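Local coordinates for probable quinone reductase Qor (NADPH:quinone reductase) (Zeta-crystallin homolog protein) (Mycobacterium tuberculosis, PDB 4RVU), which binds NADPH and probably passes electrons from it to quinones, as a zeta-crystallin-like quinone reductase, at residues F45-F50 and G98-F103; G305-A310 and H316-A321; S95-G98 and C104-P107; P25-Q28 and L34-K37. One frame throughout, in Å; residues are numbered along the deposited sequence.

Contact 1 of 4, residues F45-F50 and G98-F103. With NDP (NADPH dihydro-nicotinamide-adenine-dinucleotide phosphate), chain E.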
# COMPACT_ATOMS: atom_id res chain seq x y z
N PHE A 45 0.16 23.69 0.23
CA PHE A 45 -1.11 23.45 -0.46
C PHE A 45 -2.21 23.06 0.52
O PHE A 45 -3.38 23.38 0.30
CB PHE A 45 -0.96 22.41 -1.56
CG PHE A 45 -1.78 22.72 -2.78
CD1 PHE A 45 -3.15 22.45 -2.81
CD2 PHE A 45 -1.20 23.32 -3.88
CE1 PHE A 45 -3.91 22.77 -3.93
CE2 PHE A 45 -1.94 23.64 -5.00
CZ PHE A 45 -3.30 23.36 -5.02
N ILE A 46 -1.84 22.40 1.61
CA ILE A 46 -2.83 22.02 2.61
C ILE A 46 -3.50 23.22 3.24
O ILE A 46 -4.64 23.11 3.71
CB ILE A 46 -2.23 21.09 3.71
CG1 ILE A 46 -3.35 20.39 4.50
CG2 ILE A 46 -1.33 21.84 4.65
CD1 ILE A 46 -2.84 19.44 5.56
N ASP A 47 -2.81 24.37 3.27
CA ASP A 47 -3.41 25.59 3.79
C ASP A 47 -4.70 25.91 3.03
O ASP A 47 -5.66 26.42 3.60
CB ASP A 47 -2.45 26.81 3.67
CG ASP A 47 -1.11 26.60 4.36
OD1 ASP A 47 -0.99 25.70 5.23
OD2 ASP A 47 -0.16 27.37 4.06
N THR A 48 -4.71 25.61 1.73
CA THR A 48 -5.87 25.91 0.89
C THR A 48 -7.05 25.01 1.23
O THR A 48 -8.21 25.41 1.04
CB THR A 48 -5.57 25.79 -0.61
OG1 THR A 48 -5.45 24.40 -0.98
CG2 THR A 48 -4.29 26.55 -0.99
N TYR A 49 -6.77 23.79 1.70
CA TYR A 49 -7.83 22.83 2.03
C TYR A 49 -8.51 23.26 3.33
O TYR A 49 -9.73 23.13 3.48
CB TYR A 49 -7.30 21.39 2.18
CG TYR A 49 -6.52 20.81 1.01
CD1 TYR A 49 -6.89 21.04 -0.32
CD2 TYR A 49 -5.42 19.99 1.24
CE1 TYR A 49 -6.15 20.49 -1.37
CE2 TYR A 49 -4.69 19.44 0.21
CZ TYR A 49 -5.05 19.69 -1.10
OH TYR A 49 -4.30 19.13 -2.12
N PHE A 50 -7.73 23.79 4.27
CA PHE A 50 -8.27 24.34 5.50
C PHE A 50 -9.03 25.64 5.27
O PHE A 50 -10.06 25.90 5.90
CB PHE A 50 -7.17 24.59 6.53
CG PHE A 50 -6.73 23.36 7.25
CD1 PHE A 50 -5.43 22.89 7.13
CD2 PHE A 50 -7.62 22.67 8.06
CE1 PHE A 50 -5.03 21.75 7.80
CE2 PHE A 50 -7.23 21.52 8.72
CZ PHE A 50 -5.93 21.06 8.60
N GLY A 98 -1.56 28.65 13.87
CA GLY A 98 -1.72 30.04 13.46
C GLY A 98 -0.46 30.69 12.88
O GLY A 98 -0.11 31.81 13.23
N ALA A 99 0.21 29.99 11.97
CA ALA A 99 1.50 30.45 11.45
C ALA A 99 1.45 31.75 10.64
O ALA A 99 2.45 32.47 10.56
CB ALA A 99 2.18 29.34 10.64
N TYR A 100 0.31 32.04 10.00
CA TYR A 100 0.23 33.29 9.21
C TYR A 100 -0.02 34.46 10.16
O TYR A 100 -1.14 35.00 10.21
CB TYR A 100 -0.92 33.27 8.20
CG TYR A 100 -0.82 32.36 6.98
CD1 TYR A 100 0.00 31.24 6.95
CD2 TYR A 100 -1.59 32.62 5.85
CE1 TYR A 100 0.03 30.39 5.83
CE2 TYR A 100 -1.56 31.80 4.73
CZ TYR A 100 -0.75 30.68 4.74
OH TYR A 100 -0.72 29.88 3.63
N ALA A 101 1.01 34.86 10.90
CA ALA A 101 0.90 35.92 11.90
C ALA A 101 2.29 36.38 12.26
O ALA A 101 3.27 35.72 11.90
CB ALA A 101 0.19 35.41 13.14
N GLU A 102 2.40 37.49 12.99
CA GLU A 102 3.70 37.95 13.44
C GLU A 102 4.26 37.05 14.53
O GLU A 102 5.48 36.93 14.68
CB GLU A 102 3.61 39.38 13.95
CG GLU A 102 3.41 40.39 12.86
CD GLU A 102 3.39 41.80 13.38
OE1 GLU A 102 2.31 42.24 13.84
OE2 GLU A 102 4.45 42.46 13.35
N PHE A 103 3.35 36.42 15.28
CA PHE A 103 3.70 35.52 16.37
C PHE A 103 2.78 34.32 16.35
O PHE A 103 1.57 34.46 16.08
CB PHE A 103 3.54 36.22 17.73
CG PHE A 103 4.46 37.40 17.93
CD1 PHE A 103 4.10 38.66 17.47
CD2 PHE A 103 5.66 37.25 18.62
CE1 PHE A 103 4.94 39.75 17.67
CE2 PHE A 103 6.50 38.33 18.82
CZ PHE A 103 6.15 39.58 18.34
PA NDP E . 3.20 22.68 -5.05
O1A NDP E . 4.23 23.75 -4.85
O2A NDP E . 3.61 21.36 -5.64
O5B NDP E . 2.00 23.28 -5.93
C5B NDP E . 1.03 22.41 -6.51
C4B NDP E . 1.49 22.07 -7.92
O4B NDP E . 0.74 20.99 -8.46
C3B NDP E . 1.27 23.24 -8.87
O3B NDP E . 2.39 24.12 -8.89
C2B NDP E . 1.07 22.56 -10.21
O2B NDP E . 2.28 22.52 -10.95
C1B NDP E . 0.61 21.15 -9.88
N9A NDP E . -0.80 21.03 -10.30
C8A NDP E . -1.28 20.17 -11.22
N7A NDP E . -2.61 20.33 -11.39
C5A NDP E . -3.01 21.33 -10.58
C6A NDP E . -4.28 22.01 -10.28
N6A NDP E . -5.43 21.65 -10.89
N1A NDP E . -4.26 23.01 -9.37
C2A NDP E . -3.13 23.38 -8.76
N3A NDP E . -1.93 22.80 -8.98
C4A NDP E . -1.81 21.79 -9.87
O3 NDP E . 2.47 22.43 -3.65
PN NDP E . 3.26 21.87 -2.37
O1N NDP E . 4.70 21.63 -2.75
O2N NDP E . 2.92 22.75 -1.20
O5D NDP E . 2.56 20.44 -2.14
C5D NDP E . 2.59 19.44 -3.16
C4D NDP E . 1.46 18.46 -2.94
O4D NDP E . 1.77 17.58 -1.86
C3D NDP E . 0.18 19.17 -2.56
O3D NDP E . -0.91 18.49 -3.19
C2D NDP E . 0.07 19.00 -1.06
O2D NDP E . -1.30 18.94 -0.66
C1D NDP E . 0.78 17.68 -0.83
N1N NDP E . 1.45 17.56 0.47
C2N NDP E . 1.22 16.47 1.20
C3N NDP E . 1.82 16.27 2.43
C7N NDP E . 1.52 15.02 3.20
O7N NDP E . 2.10 14.82 4.26
N7N NDP E . 0.62 14.17 2.71
C4N NDP E . 2.78 17.29 3.00
C5N NDP E . 2.95 18.43 2.10
C6N NDP E . 2.29 18.51 0.88
P2B NDP E . 2.28 22.17 -12.52
O1X NDP E . 0.88 21.70 -12.78
O2X NDP E . 2.62 23.47 -13.19
O3X NDP E . 3.34 21.12 -12.66
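The Tyr100 ring meets Asp47 at its edge: carboxylate oxygen OD2 lies near the ring plane, beside the phenol end, while the carboxylate itself stands almost perpendicular to the ring, the planes 82° apart. Tyr100 OH donates to Asp47 OD2 over 2.6 Å. The phenol comes to the anti side of that oxygen but 34° out of the carboxylate plane, so the approach is tilted. Both side chains reach each other with CG anti to their own carbonyl carbon, which spans backbones whose nearest CA atoms, those of Asp47 and Tyr100, are 10.1 Å apart.

Within 45-50, the Tyr49 ring has Phe45 O over the centre of one face, 3.9 Å above the plane, and its CE1 lies at the edge of the Phe45 ring. Phe45 O also accepts from Thr48 N and from Thr48 OG1, the latter at 2.6 Å. On the cofactor side, Phe45 N donates to NADPH O2N over 3.2 Å, and Tyr49 OH takes a weak bond from ribose O2D.

Asp47 OD2 additionally accepts from Asn44 N, and Tyr100 OH is hydrogen-bonded to His316 NE2. Tyr100 OH and Asp47 OD2 thus each have two partners, a short polar chain that ties helix 45-52, which carries cofactor-binding residues, to the loop before strand 103-107 and would be expected to stabilise negative charge on Asp47.

Contact 2 of 4, residues G305-A310 and H316-A321. With NDP (NADPH dihydro-nicotinamide-adenine-dinucleotide phosphate), chain E.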
# COMPACT_ATOMS: atom_id res chain seq x y z
N GLY A 305 9.16 32.04 -4.32
CA GLY A 305 8.33 33.23 -4.40
C GLY A 305 8.15 33.82 -3.03
O GLY A 305 8.18 33.10 -2.04
N ARG A 306 7.95 35.13 -2.98
CA ARG A 306 7.80 35.86 -1.72
C ARG A 306 6.60 36.80 -1.80
O ARG A 306 6.39 37.45 -2.82
CB ARG A 306 9.04 36.71 -1.45
CG ARG A 306 10.32 35.94 -1.33
CD ARG A 306 11.49 36.90 -1.19
NE ARG A 306 12.75 36.21 -0.96
CZ ARG A 306 13.52 35.72 -1.93
NH1 ARG A 306 13.15 35.85 -3.20
NH2 ARG A 306 14.66 35.10 -1.64
N TYR A 307 5.85 36.86 -0.71
CA TYR A 307 4.68 37.73 -0.62
C TYR A 307 4.65 38.38 0.76
O TYR A 307 5.05 37.76 1.76
CB TYR A 307 3.39 36.92 -0.77
CG TYR A 307 3.24 36.14 -2.05
CD1 TYR A 307 3.90 34.93 -2.23
CD2 TYR A 307 2.41 36.59 -3.07
CE1 TYR A 307 3.76 34.20 -3.41
CE2 TYR A 307 2.26 35.88 -4.25
CZ TYR A 307 2.93 34.68 -4.41
OH TYR A 307 2.78 33.97 -5.57
N PRO A 308 4.15 39.62 0.83
CA PRO A 308 3.87 40.18 2.15
C PRO A 308 2.82 39.32 2.86
O PRO A 308 1.96 38.72 2.18
CB PRO A 308 3.29 41.57 1.83
CG PRO A 308 3.76 41.88 0.41
CD PRO A 308 3.78 40.53 -0.27
N LEU A 309 2.91 39.23 4.19
CA LEU A 309 1.95 38.46 4.97
C LEU A 309 0.53 38.89 4.65
O LEU A 309 -0.36 38.05 4.53
CB LEU A 309 2.22 38.62 6.47
CG LEU A 309 1.16 38.13 7.47
CD1 LEU A 309 0.93 36.64 7.32
CD2 LEU A 309 1.60 38.47 8.88
N ALA A 310 0.33 40.19 4.47
CA ALA A 310 -1.02 40.70 4.19
C ALA A 310 -1.56 40.22 2.86
O ALA A 310 -2.77 40.28 2.62
CB ALA A 310 -1.05 42.25 4.28
N HIS A 316 -2.35 32.38 -2.24
CA HIS A 316 -3.27 31.27 -2.43
C HIS A 316 -3.83 31.24 -3.86
O HIS A 316 -3.98 30.17 -4.45
CB HIS A 316 -4.39 31.28 -1.40
CG HIS A 316 -4.01 30.68 -0.08
ND1 HIS A 316 -4.86 29.88 0.65
CD2 HIS A 316 -2.87 30.77 0.64
CE1 HIS A 316 -4.26 29.51 1.77
NE2 HIS A 316 -3.05 30.04 1.78
N GLN A 317 -4.12 32.41 -4.41
CA GLN A 317 -4.52 32.50 -5.82
C GLN A 317 -3.47 31.92 -6.76
O GLN A 317 -3.79 31.09 -7.61
CB GLN A 317 -4.81 33.95 -6.22
CG GLN A 317 -6.05 34.53 -5.58
CD GLN A 317 -6.31 35.96 -6.00
OE1 GLN A 317 -5.38 36.74 -6.22
NE2 GLN A 317 -7.59 36.33 -6.11
N ASP A 318 -2.23 32.39 -6.64
CA ASP A 318 -1.15 31.94 -7.51
C ASP A 318 -0.89 30.44 -7.36
O ASP A 318 -0.61 29.75 -8.34
CB ASP A 318 0.15 32.72 -7.22
CG ASP A 318 0.05 34.19 -7.57
OD1 ASP A 318 -0.90 34.58 -8.28
OD2 ASP A 318 0.96 34.95 -7.16
N LEU A 319 -0.97 29.95 -6.13
CA LEU A 319 -0.70 28.54 -5.85
C LEU A 319 -1.75 27.67 -6.52
O LEU A 319 -1.42 26.72 -7.24
CB LEU A 319 -0.68 28.30 -4.34
CG LEU A 319 -0.46 26.87 -3.86
CD1 LEU A 319 0.84 26.33 -4.44
CD2 LEU A 319 -0.43 26.81 -2.34
N GLU A 320 -3.02 28.03 -6.33
CA GLU A 320 -4.13 27.26 -6.91
C GLU A 320 -4.19 27.37 -8.43
O GLU A 320 -4.74 26.49 -9.10
CB GLU A 320 -5.46 27.70 -6.30
CG GLU A 320 -5.60 27.38 -4.82
CD GLU A 320 -6.99 27.64 -4.27
OE1 GLU A 320 -7.76 28.40 -4.90
OE2 GLU A 320 -7.31 27.08 -3.20
N ALA A 321 -3.62 28.44 -8.97
CA ALA A 321 -3.64 28.68 -10.41
C ALA A 321 -2.44 28.06 -11.12
O ALA A 321 -2.27 28.26 -12.32
CB ALA A 321 -3.72 30.18 -10.71
PA NDP E . 3.20 22.68 -5.05
O1A NDP E . 4.23 23.75 -4.85
O2A NDP E . 3.61 21.36 -5.64
O5B NDP E . 2.00 23.28 -5.93
C5B NDP E . 1.03 22.41 -6.51
C4B NDP E . 1.49 22.07 -7.92
O4B NDP E . 0.74 20.99 -8.46
C3B NDP E . 1.27 23.24 -8.87
O3B NDP E . 2.39 24.12 -8.89
C2B NDP E . 1.07 22.56 -10.21
O2B NDP E . 2.28 22.52 -10.95
C1B NDP E . 0.61 21.15 -9.88
N9A NDP E . -0.80 21.03 -10.30
C8A NDP E . -1.28 20.17 -11.22
N7A NDP E . -2.61 20.33 -11.39
C5A NDP E . -3.01 21.33 -10.58
C6A NDP E . -4.28 22.01 -10.28
N6A NDP E . -5.43 21.65 -10.89
N1A NDP E . -4.26 23.01 -9.37
C2A NDP E . -3.13 23.38 -8.76
N3A NDP E . -1.93 22.80 -8.98
C4A NDP E . -1.81 21.79 -9.87
O3 NDP E . 2.47 22.43 -3.65
PN NDP E . 3.26 21.87 -2.37
O1N NDP E . 4.70 21.63 -2.75
O2N NDP E . 2.92 22.75 -1.20
O5D NDP E . 2.56 20.44 -2.14
C5D NDP E . 2.59 19.44 -3.16
C4D NDP E . 1.46 18.46 -2.94
O4D NDP E . 1.77 17.58 -1.86
C3D NDP E . 0.18 19.17 -2.56
O3D NDP E . -0.91 18.49 -3.19
C2D NDP E . 0.07 19.00 -1.06
O2D NDP E . -1.30 18.94 -0.66
C1D NDP E . 0.78 17.68 -0.83
N1N NDP E . 1.45 17.56 0.47
C2N NDP E . 1.22 16.47 1.20
C3N NDP E . 1.82 16.27 2.43
C7N NDP E . 1.52 15.02 3.20
O7N NDP E . 2.10 14.82 4.26
N7N NDP E . 0.62 14.17 2.71
C4N NDP E . 2.78 17.29 3.00
C5N NDP E . 2.95 18.43 2.10
C6N NDP E . 2.29 18.51 0.88
P2B NDP E . 2.28 22.17 -12.52
O1X NDP E . 0.88 21.70 -12.78
O2X NDP E . 2.62 23.47 -13.19
O3X NDP E . 3.34 21.12 -12.66
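Tyr307 and Asp318 make the whole direct contact between 305-310 and 316-321, while His316, Leu319 and Glu320 turn to other partners. His316 comes first: its CB points away from the strand, and its imidazole is hydrogen-bonded to Arg51 through ND1, while the side chain packs against helix 45-52, resting on Asp47 and Thr48.

Asp318, just before the two residues that touch the cofactor, is turned to the strand. With CG anti to its carbonyl carbon (chi1 -66°), it presents OD2 to Tyr307 OH, which donates over 2.6 Å. The anti lone pair of OD2 is used, the one away from OD1. This oxygen lies in the plane of the Tyr307 ring at its edge, 3.3 Å from CE2, while the carboxylate is turned 49° from the ring. Asp318 CB also packs 3.3 Å from Tyr307 OH, and the phenol end therefore meets both the methylene and the acid. Tyr307 CA and Asp318 CA are 10.7 Å apart, the gap that the two side chains span together.

Leu319 follows, with its CD1 at 3.6 Å from NADPH O5B. Glu320 brings its backbone O within 3.5 Å of adenine C2A, and its carboxylate makes a salt bridge with Arg51.

Tyr307 also packs on Val328 and Leu330 of strand 327-331. The bond joins strand 303-308 to helix 312-320 within the beta-alpha-beta unit 303-308, 312-320, 327-331, beside the cofactor pocket of this medium-chain reductase fold.

Contact 3 of 4, residues S95-G98 and C104-P107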
# COMPACT_ATOMS: atom_id res chain seq x y z
N SER A 95 4.51 22.38 12.36
CA SER A 95 3.39 21.94 13.19
C SER A 95 2.85 23.05 14.07
O SER A 95 2.30 22.79 15.13
CB SER A 95 3.85 20.77 14.07
OG SER A 95 4.32 19.71 13.26
N ALA A 96 3.02 24.30 13.63
CA ALA A 96 2.63 25.45 14.42
C ALA A 96 1.13 25.66 14.36
O ALA A 96 0.44 25.14 13.48
CB ALA A 96 3.37 26.71 13.92
N ASN A 97 0.61 26.43 15.33
CA ASN A 97 -0.78 26.85 15.31
C ASN A 97 -0.83 28.32 14.93
O ASN A 97 -0.21 29.15 15.60
CB ASN A 97 -1.40 26.68 16.70
CG ASN A 97 -2.90 26.95 16.71
OD1 ASN A 97 -3.60 26.65 15.74
ND2 ASN A 97 -3.41 27.50 17.81
N GLY A 98 -1.56 28.65 13.87
CA GLY A 98 -1.72 30.04 13.46
C GLY A 98 -0.46 30.69 12.88
O GLY A 98 -0.11 31.81 13.23
N CYS A 104 3.33 33.14 16.61
CA CYS A 104 2.51 31.93 16.72
C CYS A 104 3.13 30.98 17.73
O CYS A 104 4.22 31.24 18.25
CB CYS A 104 2.37 31.24 15.36
SG CYS A 104 3.89 30.47 14.73
N THR A 105 2.43 29.89 18.00
CA THR A 105 2.94 28.88 18.92
C THR A 105 3.24 27.60 18.17
O THR A 105 2.63 27.33 17.13
CB THR A 105 1.92 28.54 20.02
OG1 THR A 105 0.73 28.05 19.41
CG2 THR A 105 1.60 29.78 20.86
N ALA A 106 4.17 26.80 18.69
CA ALA A 106 4.44 25.48 18.13
C ALA A 106 4.94 24.54 19.22
O ALA A 106 5.61 24.99 20.16
CB ALA A 106 5.45 25.56 16.98
N PRO A 107 4.63 23.24 19.11
CA PRO A 107 5.15 22.31 20.12
C PRO A 107 6.66 22.25 20.01
O PRO A 107 7.17 22.08 18.89
CB PRO A 107 4.57 20.95 19.69
CG PRO A 107 3.50 21.25 18.66
CD PRO A 107 3.91 22.56 18.02
O HOH W 1 -0.60 30.88 17.73
O HOH W 2 -2.03 28.21 20.19
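Asn97 and Thr105 form the polar centre of the contact. Asn97 N donates to Thr105 O over 2.9 Å, with an N-H...O angle of 165°, a nearly straight bond. They are an antiparallel hydrogen-bonded pair, but as a single bridge. The second link of the pair runs through water: one water donates to Asn97 O and accepts weakly from Thr105 N. Another joins the side chains, accepting from Asn97 ND2 at 2.8 Å and lying 2.9 Å from Thr105 OG1.

Around this bridge lie apolar contacts and carbon atoms set against carbonyl oxygens. Ala96 CB sits 3.9 Å from Cys104 SG and equally far from Ala106 CB; the methyl touches both, from directions roughly at right angles. Cys104 brings SG to that methyl by setting it between its own backbone N and carbonyl carbon (chi1 70°), while its CB rests 3.3 Å from both Asn97 O and Gly98 O. At the other end, Pro107 CD approaches Ser95 O to 3.3 Å.

Further out, Asn97 OD1 is held by Arg57 NH2, which fixes the amide with ND2 turned to the water. Gly98 takes a positive phi beside Cys104.

Strand 103-107 has strand 33-38 as its sheet neighbour, bonded through Cys104 and Ala106, while Ala96 is backbone-bonded to Ser65 and packs with Cys104 on Val67 of strand 67-74. The 95-98 loop thus runs beside strand 103-107, next to strand 67-74.

Contact 4 of 4, residues P25-Q28 and L34-K37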
# COMPACT_ATOMS: atom_id res chain seq x y z
N PRO A 25 -4.68 39.64 19.37
CA PRO A 25 -3.74 39.71 20.48
C PRO A 25 -2.60 38.72 20.23
O PRO A 25 -2.81 37.68 19.61
CB PRO A 25 -4.57 39.23 21.68
CG PRO A 25 -6.00 39.46 21.27
CD PRO A 25 -6.02 39.20 19.79
N GLN A 26 -1.40 39.07 20.69
CA GLN A 26 -0.26 38.16 20.63
C GLN A 26 -0.56 36.91 21.45
O GLN A 26 -1.00 37.02 22.60
CB GLN A 26 0.98 38.89 21.16
CG GLN A 26 2.22 38.04 21.33
CD GLN A 26 3.45 38.89 21.62
OE1 GLN A 26 3.69 39.89 20.94
NE2 GLN A 26 4.22 38.49 22.63
N PRO A 27 -0.35 35.72 20.87
CA PRO A 27 -0.71 34.50 21.60
C PRO A 27 0.27 34.21 22.73
O PRO A 27 1.38 34.73 22.74
CB PRO A 27 -0.60 33.40 20.53
CG PRO A 27 0.39 33.93 19.55
CD PRO A 27 0.27 35.43 19.56
N GLN A 28 -0.17 33.37 23.67
CA GLN A 28 0.68 32.93 24.76
C GLN A 28 0.91 31.43 24.62
O GLN A 28 -0.04 30.67 24.44
CB GLN A 28 0.00 33.21 26.11
CG GLN A 28 -0.35 34.68 26.33
CD GLN A 28 -0.74 34.98 27.76
OE1 GLN A 28 -1.63 34.35 28.33
NE2 GLN A 28 -0.06 35.96 28.36
N LEU A 34 6.38 26.66 22.32
CA LEU A 34 7.25 27.82 22.18
C LEU A 34 6.42 28.92 21.56
O LEU A 34 5.48 28.65 20.83
CB LEU A 34 8.40 27.48 21.23
CG LEU A 34 9.26 26.28 21.60
CD1 LEU A 34 10.09 25.83 20.40
CD2 LEU A 34 10.15 26.65 22.75
N LEU A 35 6.77 30.18 21.86
CA LEU A 35 6.18 31.31 21.17
C LEU A 35 7.23 31.80 20.18
O LEU A 35 8.35 32.11 20.57
CB LEU A 35 5.83 32.42 22.15
CG LEU A 35 5.36 33.74 21.54
CD1 LEU A 35 3.98 33.57 20.92
CD2 LEU A 35 5.34 34.85 22.60
N ILE A 36 6.89 31.81 18.89
CA ILE A 36 7.85 32.14 17.85
C ILE A 36 7.51 33.50 17.26
O ILE A 36 6.36 33.74 16.88
CB ILE A 36 7.84 31.05 16.75
CG1 ILE A 36 8.27 29.71 17.35
CG2 ILE A 36 8.72 31.45 15.57
CD1 ILE A 36 8.14 28.53 16.41
N LYS A 37 8.49 34.39 17.19
CA LYS A 37 8.30 35.62 16.42
C LYS A 37 8.71 35.34 14.97
O LYS A 37 9.89 35.10 14.69
CB LYS A 37 9.10 36.79 16.99
CG LYS A 37 8.89 38.09 16.19
CD LYS A 37 9.56 39.31 16.78
CE LYS A 37 9.18 40.54 15.96
NZ LYS A 37 10.01 41.74 16.29
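Leu35 is the sole residue of 34-37 that touches 25-28, and apolar packing accounts for one of its contacts. Its CD1 methyl meets Pro27 CG at 3.9 Å, the pyrrolidine and the isobutyl group crossing at about a right angle. Leu35 has CG anti to its backbone N (chi1 173°), and its CB points toward the loop. Of the two methyls, CD1 lies nearest the proline and CD2 nearest the glutamine amide.

Van der Waals contact between polar and apolar atoms makes up the rest. Pro27 O lies 3.4 Å from Leu35 CD1 and 4.0 Å from Leu35 CD2, so the carbonyl oxygen sits against the forked end of the side chain. Gln26 contributes through its amide end, NE2 being 3.8 Å from Leu35 CD2. The glutamine reaches there on an extended chain (chi1 172°, chi2 170°) that also crosses the leucine at about a right angle. Both angles indicate side chains laid across one another, not alongside.

Hydrogen bonding does not occur between the two segments. The backbone of 34-37 bonds instead to its sheet neighbours: Leu34 and Ile36 pair with Ala106 and Cys104 of strand 103-107, whereas Leu35 and Lys37 bond to strand 67-74. Gln26 and Pro27 in turn rest on Phe103, and Leu35 also touches Pro29.

With only 133 Å² buried in total, this is light structural packing, away from the cofactor site. It places the loop that connects strand 20-24 to strand 33-38 against strand 33-38 in the GroES-like catalytic-domain fold.

In the fold
Contact 1 is fully buried, and contact 3 mostly so, whereas contact 2 is partly buried and the centre of contact 4 lies about 24 Å from the chain centre, farther than the others. Contacts 1 and 2 share a chemistry, one tyrosine-aspartate bond each, and both touch NADPH; Phe45 against Leu319 is one of the places where they join. Contacts 3 and 4 meet through neighbouring strands 103-107 and 33-38, yet contact 3 combines a backbone bridge with waters and contact 4 is carried by van der Waals packing alone. Gly98 belongs to contacts 1 and 3, and Phe103 of contact 1 lies beside Lys37 of contact 4.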